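Local coordinates for protein 2-hydroxyisobutyryl-CoA mutase large subunit (Aquincola tertiaricarbonis, PDB 4R3U) that catalyses, together with a small cobalamin-binding subunit, the reversible isomerization of 2-hydroxyisobutyryl-CoA and (S)-3-hydroxybutyryl-CoA, at residues L272-N280 with C319-F328. Numbering follows the deposited sequence.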
loop_
_atom_site.group_PDB
_atom_site.type_symbol
_atom_site.label_atom_id
_atom_site.label_comp_id
_atom_site.label_asym_id
_atom_site.label_seq_id
_atom_site.Cartn_x
_atom_site.Cartn_y
_atom_site.Cartn_z
ATOM N N LEU A 272 -12.235 -15.189 -21.203
ATOM C CA LEU A 272 -13.389 -16.076 -21.218
ATOM C C LEU A 272 -13.698 -16.593 -22.631
ATOM O O LEU A 272 -14.016 -17.776 -22.778
ATOM C CB LEU A 272 -14.600 -15.444 -20.532
ATOM C CG LEU A 272 -14.454 -15.291 -19.009
ATOM C CD1 LEU A 272 -15.701 -14.716 -18.400
ATOM C CD2 LEU A 272 -14.088 -16.619 -18.332
ATOM N N ALA A 273 -13.486 -15.748 -23.676
ATOM C CA ALA A 273 -13.657 -16.144 -25.094
ATOM C C ALA A 273 -12.716 -17.308 -25.436
ATOM O O ALA A 273 -13.131 -18.272 -26.082
ATOM C CB ALA A 273 -13.410 -14.954 -26.014
ATOM N N ASN A 274 -11.466 -17.231 -24.945
ATOM C CA ASN A 274 -10.415 -18.244 -25.102
ATOM C C ASN A 274 -10.774 -19.533 -24.363
ATOM O O ASN A 274 -10.613 -20.617 -24.933
ATOM C CB ASN A 274 -9.065 -17.692 -24.643
ATOM C CG ASN A 274 -8.441 -16.735 -25.643
ATOM O OD1 ASN A 274 -8.844 -16.662 -26.814
ATOM N ND2 ASN A 274 -7.385 -16.036 -25.236
ATOM N N LEU A 275 -11.326 -19.414 -23.133
ATOM C CA LEU A 275 -11.780 -20.563 -22.350
ATOM C C LEU A 275 -12.805 -21.389 -23.148
ATOM O O LEU A 275 -12.650 -22.607 -23.254
ATOM C CB LEU A 275 -12.385 -20.130 -20.990
ATOM C CG LEU A 275 -13.308 -21.166 -20.309
ATOM C CD1 LEU A 275 -12.515 -22.260 -19.608
ATOM C CD2 LEU A 275 -14.272 -20.501 -19.388
ATOM N N ILE A 276 -13.829 -20.728 -23.698
ATOM C CA ILE A 276 -14.884 -21.381 -24.469
ATOM C C ILE A 276 -14.305 -22.224 -25.626
ATOM O O ILE A 276 -14.661 -23.394 -25.761
ATOM C CB ILE A 276 -15.963 -20.353 -24.903
ATOM C CG1 ILE A 276 -16.808 -19.931 -23.684
ATOM C CG2 ILE A 276 -16.839 -20.903 -26.094
ATOM C CD1 ILE A 276 -17.393 -18.512 -23.778
ATOM N N THR A 277 -13.358 -21.646 -26.388
ATOM C CA THR A 277 -12.674 -22.297 -27.509
ATOM C C THR A 277 -11.989 -23.583 -27.041
ATOM O O THR A 277 -12.161 -24.628 -27.675
ATOM C CB THR A 277 -11.714 -21.304 -28.158
ATOM O OG1 THR A 277 -12.401 -20.074 -28.342
ATOM C CG2 THR A 277 -11.158 -21.784 -29.482
ATOM N N TYR A 278 -11.255 -23.509 -25.917
ATOM C CA TYR A 278 -10.512 -24.610 -25.301
ATOM C C TYR A 278 -11.403 -25.744 -24.836
ATOM O O TYR A 278 -11.103 -26.901 -25.132
ATOM C CB TYR A 278 -9.614 -24.092 -24.147
ATOM C CG TYR A 278 -8.395 -23.286 -24.582
ATOM C CD1 TYR A 278 -7.599 -23.703 -25.654
ATOM C CD2 TYR A 278 -7.987 -22.160 -23.867
ATOM C CE1 TYR A 278 -6.465 -22.989 -26.035
ATOM C CE2 TYR A 278 -6.859 -21.428 -24.246
ATOM C CZ TYR A 278 -6.085 -21.862 -25.317
ATOM O OH TYR A 278 -4.954 -21.184 -25.709
ATOM N N VAL A 279 -12.502 -25.423 -24.140
ATOM C CA VAL A 279 -13.463 -26.399 -23.624
ATOM C C VAL A 279 -14.106 -27.170 -24.766
ATOM O O VAL A 279 -14.244 -28.401 -24.680
ATOM C CB VAL A 279 -14.521 -25.760 -22.684
ATOM C CG1 VAL A 279 -15.524 -26.811 -22.186
ATOM C CG2 VAL A 279 -13.851 -25.066 -21.505
ATOM N N ASN A 280 -14.462 -26.449 -25.851
ATOM C CA ASN A 280 -15.047 -27.044 -27.063
ATOM C C ASN A 280 -14.072 -28.029 -27.727
ATOM O O ASN A 280 -14.480 -29.125 -28.111
ATOM C CB ASN A 280 -15.467 -25.958 -28.052
ATOM C CG ASN A 280 -16.684 -25.152 -27.645
ATOM O OD1 ASN A 280 -17.623 -25.644 -27.020
ATOM N ND2 ASN A 280 -16.727 -23.898 -28.055
ATOM N N CYS A 319 -19.198 -15.207 -13.926
ATOM C CA CYS A 319 -19.328 -15.460 -15.365
ATOM C C CYS A 319 -18.854 -16.870 -15.704
ATOM O O CYS A 319 -19.562 -17.618 -16.384
ATOM C CB CYS A 319 -18.569 -14.403 -16.165
ATOM S SG CYS A 319 -19.295 -12.747 -16.084
ATOM N N TYR A 320 -17.684 -17.242 -15.163
ATOM C CA TYR A 320 -17.090 -18.554 -15.331
ATOM C C TYR A 320 -18.006 -19.651 -14.810
ATOM O O TYR A 320 -18.214 -20.631 -15.525
ATOM C CB TYR A 320 -15.726 -18.626 -14.628
ATOM C CG TYR A 320 -15.101 -20.006 -14.684
ATOM C CD1 TYR A 320 -14.552 -20.498 -15.866
ATOM C CD2 TYR A 320 -15.067 -20.824 -13.556
ATOM C CE1 TYR A 320 -13.964 -21.763 -15.922
ATOM C CE2 TYR A 320 -14.485 -22.086 -13.599
ATOM C CZ TYR A 320 -13.938 -22.552 -14.787
ATOM O OH TYR A 320 -13.368 -23.794 -14.837
ATOM N N ALA A 321 -18.550 -19.491 -13.570
ATOM C CA ALA A 321 -19.475 -20.467 -12.978
ATOM C C ALA A 321 -20.685 -20.691 -13.889
ATOM O O ALA A 321 -20.992 -21.849 -14.219
ATOM C CB ALA A 321 -19.934 -20.003 -11.617
ATOM N N LYS A 322 -21.323 -19.569 -14.337
ATOM C CA LYS A 322 -22.507 -19.579 -15.189
ATOM C C LYS A 322 -22.269 -20.264 -16.528
ATOM O O LYS A 322 -23.119 -21.031 -16.961
ATOM C CB LYS A 322 -23.087 -18.162 -15.346
ATOM C CG LYS A 322 -23.749 -17.665 -14.071
ATOM C CD LYS A 322 -24.195 -16.210 -14.124
ATOM C CE LYS A 322 -25.048 -15.902 -12.910
ATOM N NZ LYS A 322 -25.697 -14.567 -12.998
ATOM N N ILE A 323 -21.096 -20.017 -17.151
ATOM C CA ILE A 323 -20.695 -20.582 -18.455
ATOM C C ILE A 323 -20.540 -22.096 -18.341
ATOM O O ILE A 323 -21.123 -22.832 -19.132
ATOM C CB ILE A 323 -19.402 -19.894 -18.992
ATOM C CG1 ILE A 323 -19.660 -18.415 -19.385
ATOM C CG2 ILE A 323 -18.785 -20.663 -20.153
ATOM C CD1 ILE A 323 -18.301 -17.543 -19.501
ATOM N N MET A 324 -19.756 -22.550 -17.349
ATOM C CA MET A 324 -19.480 -23.961 -17.082
ATOM C C MET A 324 -20.746 -24.765 -16.771
ATOM O O MET A 324 -20.958 -25.824 -17.378
ATOM C CB MET A 324 -18.402 -24.103 -15.986
ATOM C CG MET A 324 -17.053 -23.478 -16.372
ATOM S SD MET A 324 -16.413 -23.866 -18.047
ATOM C CE MET A 324 -15.782 -25.429 -17.777
ATOM N N LYS A 325 -21.627 -24.221 -15.914
ATOM C CA LYS A 325 -22.894 -24.850 -15.569
ATOM C C LYS A 325 -23.892 -24.794 -16.709
ATOM O O LYS A 325 -24.371 -25.845 -17.138
ATOM C CB LYS A 325 -23.515 -24.230 -14.296
ATOM C CG LYS A 325 -24.706 -25.039 -13.761
ATOM C CD LYS A 325 -25.651 -24.213 -12.898
ATOM C CE LYS A 325 -26.350 -25.089 -11.908
ATOM N NZ LYS A 325 -26.851 -24.307 -10.749
ATOM N N GLU A 326 -24.246 -23.570 -17.166
ATOM C CA GLU A 326 -25.280 -23.363 -18.180
ATOM C C GLU A 326 -24.907 -23.723 -19.589
ATOM O O GLU A 326 -25.709 -24.378 -20.269
ATOM C CB GLU A 326 -25.906 -21.962 -18.100
ATOM C CG GLU A 326 -26.529 -21.609 -16.748
ATOM C CD GLU A 326 -27.688 -22.418 -16.180
ATOM O OE1 GLU A 326 -28.531 -22.907 -16.970
ATOM O OE2 GLU A 326 -27.797 -22.489 -14.934
ATOM N N ARG A 327 -23.706 -23.318 -20.040
ATOM C CA ARG A 327 -23.261 -23.573 -21.407
ATOM C C ARG A 327 -22.593 -24.944 -21.584
ATOM O O ARG A 327 -22.772 -25.573 -22.621
ATOM C CB ARG A 327 -22.345 -22.431 -21.883
ATOM C CG ARG A 327 -21.995 -22.479 -23.370
ATOM C CD ARG A 327 -20.685 -21.772 -23.650
ATOM N NE ARG A 327 -20.369 -21.845 -25.069
ATOM C CZ ARG A 327 -20.484 -20.818 -25.901
ATOM N NH1 ARG A 327 -20.212 -20.966 -27.182
ATOM N NH2 ARG A 327 -20.787 -19.611 -25.439
ATOM N N PHE A 328 -21.793 -25.388 -20.615
ATOM C CA PHE A 328 -21.121 -26.663 -20.795
ATOM C C PHE A 328 -21.789 -27.854 -20.127
ATOM O O PHE A 328 -21.453 -29.000 -20.441
ATOM C CB PHE A 328 -19.603 -26.554 -20.541
ATOM C CG PHE A 328 -18.933 -25.605 -21.517
ATOM C CD1 PHE A 328 -18.900 -25.887 -22.886
ATOM C CD2 PHE A 328 -18.375 -24.411 -21.078
ATOM C CE1 PHE A 328 -18.299 -24.996 -23.792
ATOM C CE2 PHE A 328 -17.761 -23.525 -21.982
ATOM C CZ PHE A 328 -17.722 -23.824 -23.327
#
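V279 meets F328 in a CH-pi contact. CG1 of V279 sits 3.5 Å from the centroid of the F328 ring, only 9° off the ring normal. That methyl lies anti to the backbone N (chi1 179°), which directs it at the ring face. On the opposite face CD of R327 lies near the rim. At the ring edge, N280 OD1 lies in the ring plane, 3.4 Å from F328 CE1, with the amide turned steeply to the ring. I276 CG1 packs 4.0 Å from F328 CZ. An alanine in place of F328 would probably open a gap beside V279 and I276, costing both their packing, and lose the edge contact with N280.

R327 runs extended from CG to NE across I276. CG2 of I276 lies over one face of the guanidinium, 3.5 Å from R327 NH1. E441 is a long, weak ion-pair partner of the same NH1.

The other contacts are apolar. L272 CD1 touches C319 CB at 3.6 Å and also reaches I323. L275 CD2 comes to the edge of the Y320 ring, 3.5 Å from Y320 CD1. F298 meets that ring edge-to-face.

No hydrogen bond joins the segments. Segments 272-280 and 319-327, on helices 264-283 and 306-327, run roughly parallel; their axes come within 11.6 Å and cross at 24°. The two helices come before and after strand 298-302 in the chain, as successive outer helices do in the TIM barrel of the acyl-CoA mutase large subunit.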